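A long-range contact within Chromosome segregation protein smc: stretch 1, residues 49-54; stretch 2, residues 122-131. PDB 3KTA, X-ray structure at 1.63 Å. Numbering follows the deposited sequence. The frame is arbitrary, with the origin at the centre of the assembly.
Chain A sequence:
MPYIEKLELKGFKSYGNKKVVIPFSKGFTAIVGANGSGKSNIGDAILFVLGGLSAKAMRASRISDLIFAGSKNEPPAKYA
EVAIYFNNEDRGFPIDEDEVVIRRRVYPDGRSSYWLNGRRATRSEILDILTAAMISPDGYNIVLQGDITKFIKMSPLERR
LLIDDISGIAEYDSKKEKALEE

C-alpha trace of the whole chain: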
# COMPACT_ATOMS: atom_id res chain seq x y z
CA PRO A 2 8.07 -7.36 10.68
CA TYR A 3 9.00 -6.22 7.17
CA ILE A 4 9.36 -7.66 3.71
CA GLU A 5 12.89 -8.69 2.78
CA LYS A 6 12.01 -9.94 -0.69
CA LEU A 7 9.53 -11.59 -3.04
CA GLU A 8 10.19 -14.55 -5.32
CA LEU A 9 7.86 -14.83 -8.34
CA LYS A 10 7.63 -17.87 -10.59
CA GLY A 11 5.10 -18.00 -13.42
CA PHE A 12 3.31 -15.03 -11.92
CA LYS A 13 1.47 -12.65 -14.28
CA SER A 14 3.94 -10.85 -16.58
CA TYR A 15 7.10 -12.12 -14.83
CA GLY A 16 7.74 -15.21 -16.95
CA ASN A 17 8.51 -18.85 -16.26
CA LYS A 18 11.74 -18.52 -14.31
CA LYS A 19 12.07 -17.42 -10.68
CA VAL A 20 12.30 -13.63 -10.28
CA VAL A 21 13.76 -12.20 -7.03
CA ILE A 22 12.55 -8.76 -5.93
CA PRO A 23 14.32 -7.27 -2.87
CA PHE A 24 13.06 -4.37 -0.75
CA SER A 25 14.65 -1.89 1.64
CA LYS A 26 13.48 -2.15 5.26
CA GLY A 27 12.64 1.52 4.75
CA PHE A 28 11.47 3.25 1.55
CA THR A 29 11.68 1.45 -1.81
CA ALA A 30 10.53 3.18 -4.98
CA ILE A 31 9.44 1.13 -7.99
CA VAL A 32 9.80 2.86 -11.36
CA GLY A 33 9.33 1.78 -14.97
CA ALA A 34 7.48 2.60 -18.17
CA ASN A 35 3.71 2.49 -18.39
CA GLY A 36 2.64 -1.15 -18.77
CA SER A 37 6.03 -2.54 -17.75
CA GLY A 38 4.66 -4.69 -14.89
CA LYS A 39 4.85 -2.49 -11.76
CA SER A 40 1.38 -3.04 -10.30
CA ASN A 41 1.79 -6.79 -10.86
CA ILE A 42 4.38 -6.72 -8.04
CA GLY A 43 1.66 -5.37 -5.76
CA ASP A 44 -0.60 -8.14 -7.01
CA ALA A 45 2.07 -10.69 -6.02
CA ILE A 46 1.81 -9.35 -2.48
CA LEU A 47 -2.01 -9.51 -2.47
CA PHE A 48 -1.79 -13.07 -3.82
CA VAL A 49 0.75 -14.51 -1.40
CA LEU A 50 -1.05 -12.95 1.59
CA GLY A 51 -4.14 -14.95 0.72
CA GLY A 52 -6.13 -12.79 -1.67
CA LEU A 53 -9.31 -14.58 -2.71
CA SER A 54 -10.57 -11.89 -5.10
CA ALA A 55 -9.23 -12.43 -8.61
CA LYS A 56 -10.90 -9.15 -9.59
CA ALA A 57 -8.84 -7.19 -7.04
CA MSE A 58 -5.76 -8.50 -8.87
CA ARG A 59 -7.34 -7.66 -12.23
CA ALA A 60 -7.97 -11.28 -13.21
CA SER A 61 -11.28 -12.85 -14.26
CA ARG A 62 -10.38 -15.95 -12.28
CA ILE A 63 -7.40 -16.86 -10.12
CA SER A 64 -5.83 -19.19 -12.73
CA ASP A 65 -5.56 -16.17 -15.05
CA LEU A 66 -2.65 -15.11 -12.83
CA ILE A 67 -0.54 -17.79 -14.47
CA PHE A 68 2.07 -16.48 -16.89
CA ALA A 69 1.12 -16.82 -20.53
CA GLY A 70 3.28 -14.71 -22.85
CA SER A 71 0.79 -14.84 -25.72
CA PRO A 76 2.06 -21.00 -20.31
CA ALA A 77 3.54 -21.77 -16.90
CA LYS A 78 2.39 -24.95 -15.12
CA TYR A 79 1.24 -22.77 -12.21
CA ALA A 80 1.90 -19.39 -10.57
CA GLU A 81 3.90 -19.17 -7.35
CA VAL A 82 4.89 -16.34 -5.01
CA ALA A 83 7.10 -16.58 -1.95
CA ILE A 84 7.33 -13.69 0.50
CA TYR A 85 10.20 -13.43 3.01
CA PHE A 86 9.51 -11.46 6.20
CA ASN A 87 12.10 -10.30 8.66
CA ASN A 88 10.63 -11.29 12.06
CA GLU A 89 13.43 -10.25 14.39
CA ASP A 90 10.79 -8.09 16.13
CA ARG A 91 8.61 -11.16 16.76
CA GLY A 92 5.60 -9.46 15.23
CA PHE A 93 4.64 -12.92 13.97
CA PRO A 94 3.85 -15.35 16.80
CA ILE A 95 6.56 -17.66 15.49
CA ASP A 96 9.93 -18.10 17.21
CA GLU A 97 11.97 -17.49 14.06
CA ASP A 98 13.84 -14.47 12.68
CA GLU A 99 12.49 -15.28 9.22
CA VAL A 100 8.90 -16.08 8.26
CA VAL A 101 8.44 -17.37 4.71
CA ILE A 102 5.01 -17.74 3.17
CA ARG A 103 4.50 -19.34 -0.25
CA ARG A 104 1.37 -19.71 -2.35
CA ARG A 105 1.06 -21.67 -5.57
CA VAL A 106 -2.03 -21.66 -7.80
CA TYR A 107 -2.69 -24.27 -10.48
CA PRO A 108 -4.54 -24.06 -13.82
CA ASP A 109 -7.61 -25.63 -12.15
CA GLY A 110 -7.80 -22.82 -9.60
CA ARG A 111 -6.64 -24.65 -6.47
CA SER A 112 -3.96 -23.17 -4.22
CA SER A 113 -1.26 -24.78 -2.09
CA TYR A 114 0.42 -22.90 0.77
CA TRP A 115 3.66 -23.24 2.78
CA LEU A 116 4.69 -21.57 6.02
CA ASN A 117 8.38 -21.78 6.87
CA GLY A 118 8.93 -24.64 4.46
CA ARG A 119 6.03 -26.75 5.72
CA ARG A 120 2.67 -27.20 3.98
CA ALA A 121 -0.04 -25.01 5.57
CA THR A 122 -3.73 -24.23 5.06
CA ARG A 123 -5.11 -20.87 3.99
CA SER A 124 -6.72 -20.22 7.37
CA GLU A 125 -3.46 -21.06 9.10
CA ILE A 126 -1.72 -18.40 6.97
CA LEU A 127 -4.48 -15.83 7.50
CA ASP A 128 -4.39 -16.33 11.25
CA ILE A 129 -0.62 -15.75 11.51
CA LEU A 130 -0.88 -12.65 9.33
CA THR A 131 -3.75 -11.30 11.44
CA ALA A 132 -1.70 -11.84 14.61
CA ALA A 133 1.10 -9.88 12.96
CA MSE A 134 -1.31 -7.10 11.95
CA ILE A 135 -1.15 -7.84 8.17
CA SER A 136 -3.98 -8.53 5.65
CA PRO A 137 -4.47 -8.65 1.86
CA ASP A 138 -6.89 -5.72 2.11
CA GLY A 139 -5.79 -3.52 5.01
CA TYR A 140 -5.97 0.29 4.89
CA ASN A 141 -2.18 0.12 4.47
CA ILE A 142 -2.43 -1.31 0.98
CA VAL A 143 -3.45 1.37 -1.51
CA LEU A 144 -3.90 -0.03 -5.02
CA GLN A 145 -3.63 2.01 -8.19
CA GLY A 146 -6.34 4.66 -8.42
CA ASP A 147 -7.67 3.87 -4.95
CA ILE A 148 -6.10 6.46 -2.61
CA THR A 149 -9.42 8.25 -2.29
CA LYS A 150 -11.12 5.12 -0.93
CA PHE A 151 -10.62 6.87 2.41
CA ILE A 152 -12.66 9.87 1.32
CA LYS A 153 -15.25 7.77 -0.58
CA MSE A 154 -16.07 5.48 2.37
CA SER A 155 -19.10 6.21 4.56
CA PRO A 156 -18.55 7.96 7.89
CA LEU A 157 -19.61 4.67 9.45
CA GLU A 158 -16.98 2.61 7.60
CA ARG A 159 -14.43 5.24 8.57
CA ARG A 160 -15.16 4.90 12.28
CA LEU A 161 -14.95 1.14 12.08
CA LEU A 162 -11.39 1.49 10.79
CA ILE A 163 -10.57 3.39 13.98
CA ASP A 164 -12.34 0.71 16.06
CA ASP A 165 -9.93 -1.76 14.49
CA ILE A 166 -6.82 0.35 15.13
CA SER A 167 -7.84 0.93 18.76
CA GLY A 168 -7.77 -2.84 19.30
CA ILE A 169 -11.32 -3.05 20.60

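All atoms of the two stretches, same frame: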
# COMPACT_ATOMS: atom_id res chain seq x y z
N VAL A 49 0.06 -13.67 -2.37
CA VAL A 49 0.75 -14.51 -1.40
C VAL A 49 0.19 -14.35 0.01
O VAL A 49 0.28 -15.27 0.84
CB VAL A 49 2.28 -14.28 -1.43
CG1 VAL A 49 2.64 -12.91 -0.85
CG2 VAL A 49 3.01 -15.42 -0.70
N LEU A 50 -0.44 -13.21 0.29
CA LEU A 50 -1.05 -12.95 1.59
C LEU A 50 -2.49 -13.45 1.66
O LEU A 50 -3.23 -13.16 2.61
CB LEU A 50 -0.98 -11.46 1.95
CG LEU A 50 0.43 -10.89 2.04
CD1 LEU A 50 0.38 -9.41 2.44
CD2 LEU A 50 1.31 -11.69 3.00
N GLY A 51 -2.90 -14.19 0.64
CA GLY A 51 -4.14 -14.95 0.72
C GLY A 51 -5.32 -14.39 -0.04
O GLY A 51 -6.45 -14.83 0.16
N GLY A 52 -5.07 -13.42 -0.91
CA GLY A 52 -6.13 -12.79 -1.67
C GLY A 52 -7.04 -13.80 -2.35
O GLY A 52 -6.58 -14.66 -3.10
N LEU A 53 -8.34 -13.67 -2.11
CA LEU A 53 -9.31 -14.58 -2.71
C LEU A 53 -10.07 -13.92 -3.85
O LEU A 53 -10.84 -14.59 -4.55
CB LEU A 53 -10.31 -15.09 -1.67
CG LEU A 53 -9.84 -16.14 -0.66
CD1 LEU A 53 -11.02 -16.61 0.17
CD2 LEU A 53 -9.17 -17.31 -1.37
N SER A 54 -9.87 -12.62 -4.04
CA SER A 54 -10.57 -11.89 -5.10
C SER A 54 -9.71 -11.72 -6.35
O SER A 54 -8.83 -10.86 -6.41
CB SER A 54 -11.01 -10.51 -4.60
OG SER A 54 -11.57 -9.75 -5.66
N THR A 122 -2.43 -24.54 5.65
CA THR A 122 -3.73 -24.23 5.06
C THR A 122 -3.89 -22.73 4.91
O THR A 122 -3.15 -21.96 5.53
CB THR A 122 -4.88 -24.70 5.95
OG1 THR A 122 -4.83 -23.98 7.19
CG2 THR A 122 -4.75 -26.19 6.24
N ARG A 123 -4.88 -22.30 4.13
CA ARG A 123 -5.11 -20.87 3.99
C ARG A 123 -5.42 -20.21 5.33
O ARG A 123 -4.85 -19.18 5.67
CB ARG A 123 -6.22 -20.56 2.98
CG ARG A 123 -6.46 -19.06 2.84
CD ARG A 123 -7.49 -18.70 1.79
NE ARG A 123 -7.56 -17.25 1.64
CZ ARG A 123 -8.35 -16.46 2.37
NH1 ARG A 123 -8.33 -15.15 2.17
NH2 ARG A 123 -9.16 -16.98 3.29
N SER A 124 -6.32 -20.82 6.10
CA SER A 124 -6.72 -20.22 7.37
C SER A 124 -5.55 -20.11 8.32
O SER A 124 -5.46 -19.17 9.10
CB SER A 124 -7.86 -21.01 8.02
OG SER A 124 -7.41 -22.27 8.47
N GLU A 125 -4.65 -21.08 8.25
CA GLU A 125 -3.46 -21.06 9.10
C GLU A 125 -2.62 -19.83 8.75
O GLU A 125 -2.16 -19.12 9.65
CB GLU A 125 -2.68 -22.37 8.92
CG GLU A 125 -1.30 -22.43 9.55
CD GLU A 125 -0.66 -23.80 9.37
OE1 GLU A 125 -1.12 -24.57 8.49
OE2 GLU A 125 0.31 -24.10 10.09
N ILE A 126 -2.47 -19.57 7.46
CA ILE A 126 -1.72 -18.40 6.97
C ILE A 126 -2.42 -17.10 7.39
O ILE A 126 -1.79 -16.18 7.90
CB ILE A 126 -1.58 -18.42 5.43
CG1 ILE A 126 -0.74 -19.62 4.96
CG2 ILE A 126 -1.00 -17.08 4.90
CD1 ILE A 126 0.60 -19.73 5.66
N LEU A 127 -3.73 -17.03 7.17
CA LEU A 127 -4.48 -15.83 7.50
C LEU A 127 -4.38 -15.52 8.98
O LEU A 127 -4.24 -14.37 9.39
CB LEU A 127 -5.95 -15.98 7.11
CG LEU A 127 -6.32 -16.12 5.64
CD1 LEU A 127 -7.72 -15.57 5.45
CD2 LEU A 127 -5.33 -15.41 4.73
N ASP A 128 -4.44 -16.55 9.81
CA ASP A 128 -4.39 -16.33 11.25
C ASP A 128 -3.04 -15.77 11.71
O ASP A 128 -3.00 -14.88 12.55
CB ASP A 128 -4.79 -17.59 12.04
CG ASP A 128 -6.27 -17.93 11.88
OD1 ASP A 128 -7.04 -17.08 11.39
OD2 ASP A 128 -6.66 -19.05 12.25
N ILE A 129 -1.94 -16.29 11.16
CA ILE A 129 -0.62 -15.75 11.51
C ILE A 129 -0.47 -14.31 11.04
O ILE A 129 0.06 -13.48 11.77
CB ILE A 129 0.57 -16.60 10.99
CG1 ILE A 129 0.50 -16.77 9.47
CG2 ILE A 129 0.65 -17.94 11.72
N LEU A 130 -0.96 -14.02 9.84
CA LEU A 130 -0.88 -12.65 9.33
C LEU A 130 -1.70 -11.68 10.19
O LEU A 130 -1.24 -10.59 10.52
CB LEU A 130 -1.31 -12.57 7.86
CG LEU A 130 -0.37 -13.24 6.85
CD1 LEU A 130 -1.00 -13.29 5.46
CD2 LEU A 130 0.99 -12.55 6.81
N THR A 131 -2.89 -12.11 10.58
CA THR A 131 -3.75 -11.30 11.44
C THR A 131 -3.07 -10.99 12.77
O THR A 131 -3.11 -9.85 13.25
CB THR A 131 -5.11 -12.00 11.66
OG1 THR A 131 -5.83 -12.03 10.42
CG2 THR A 131 -5.94 -11.27 12.72

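The first stretch leaves a helix and enters an irregular segment. Val49 is still helical, Leu50 is the first residue to depart from helical phi/psi, and Gly51 to Ser54 form neither helix nor strand. The second stretch begins a helix: Thr122 occupies the N-cap position and residues 123-131 follow in helical geometry, with backbone bonds such as Leu127 N to Arg123 O at 2.9 Å. The closest CA atoms across the stretches are those of Gly51 and Arg123, 6.8 Å apart.

Thr122 and Glu125 secure the start of the helix by reciprocal bonds. The first-turn amides of a helix lack backbone acceptors, and Thr122 OG1 supplies one to Glu125 N at 3.1 Å; in return, Thr122 N donates to Glu125 OE1, also at 3.1 Å. Neither residue reaches the first stretch, but the bonds hold the turn that carries Arg123.

Gly51 has phi/psi of 104/13, a conformation in which a CB would be jammed against the carbonyl O of Leu50. The packing makes the same demand, because an ideal CB on Gly51 would sit 2.7 Å from Leu127 CD2, a clash. Without one, the backbone can approach the helix, and Gly51 CA lies 4.2 Å from Leu127 CD2.

The polar centre of the contact is Arg123. Its side chain is extended, with chi1 to chi3 all t, and its guanidinium grips one carbonyl with two donors: Arg123 NH1 donates to Gly51 O at 2.8 Å and Arg123 NE to the same Gly51 O at 3.0 Å. The oxygen sits at the edge of the group, near its plane, where the N-H bonds point, so a single acceptor can serve both. Leu53 covers one face of the guanidinium, its CG 3.4 Å from Arg123 NH1. An aliphatic side chain suits that position, since the flat face offers no N-H to satisfy.

Farther along the helix the contact becomes apolar. Leu130 points toward the first stretch, while Leu50 leaves its backbone sideways and brings its end nearer; Leu50 CD2 and Leu130 CD1 meet at 3.7 Å. Branched aliphatic leucines fill this buried space without requiring polar partners. The same helix face also covers the backbone: Leu50 O lies 3.6 Å from Leu130 CD1 and 3.7 Å from Leu127 CD2. This carbonyl has no hydrogen-bonding partner in the model, a cost of burial that contrasts with Gly51 O, which accepts two hydrogen bonds. Together the two stretches bury 275 Å².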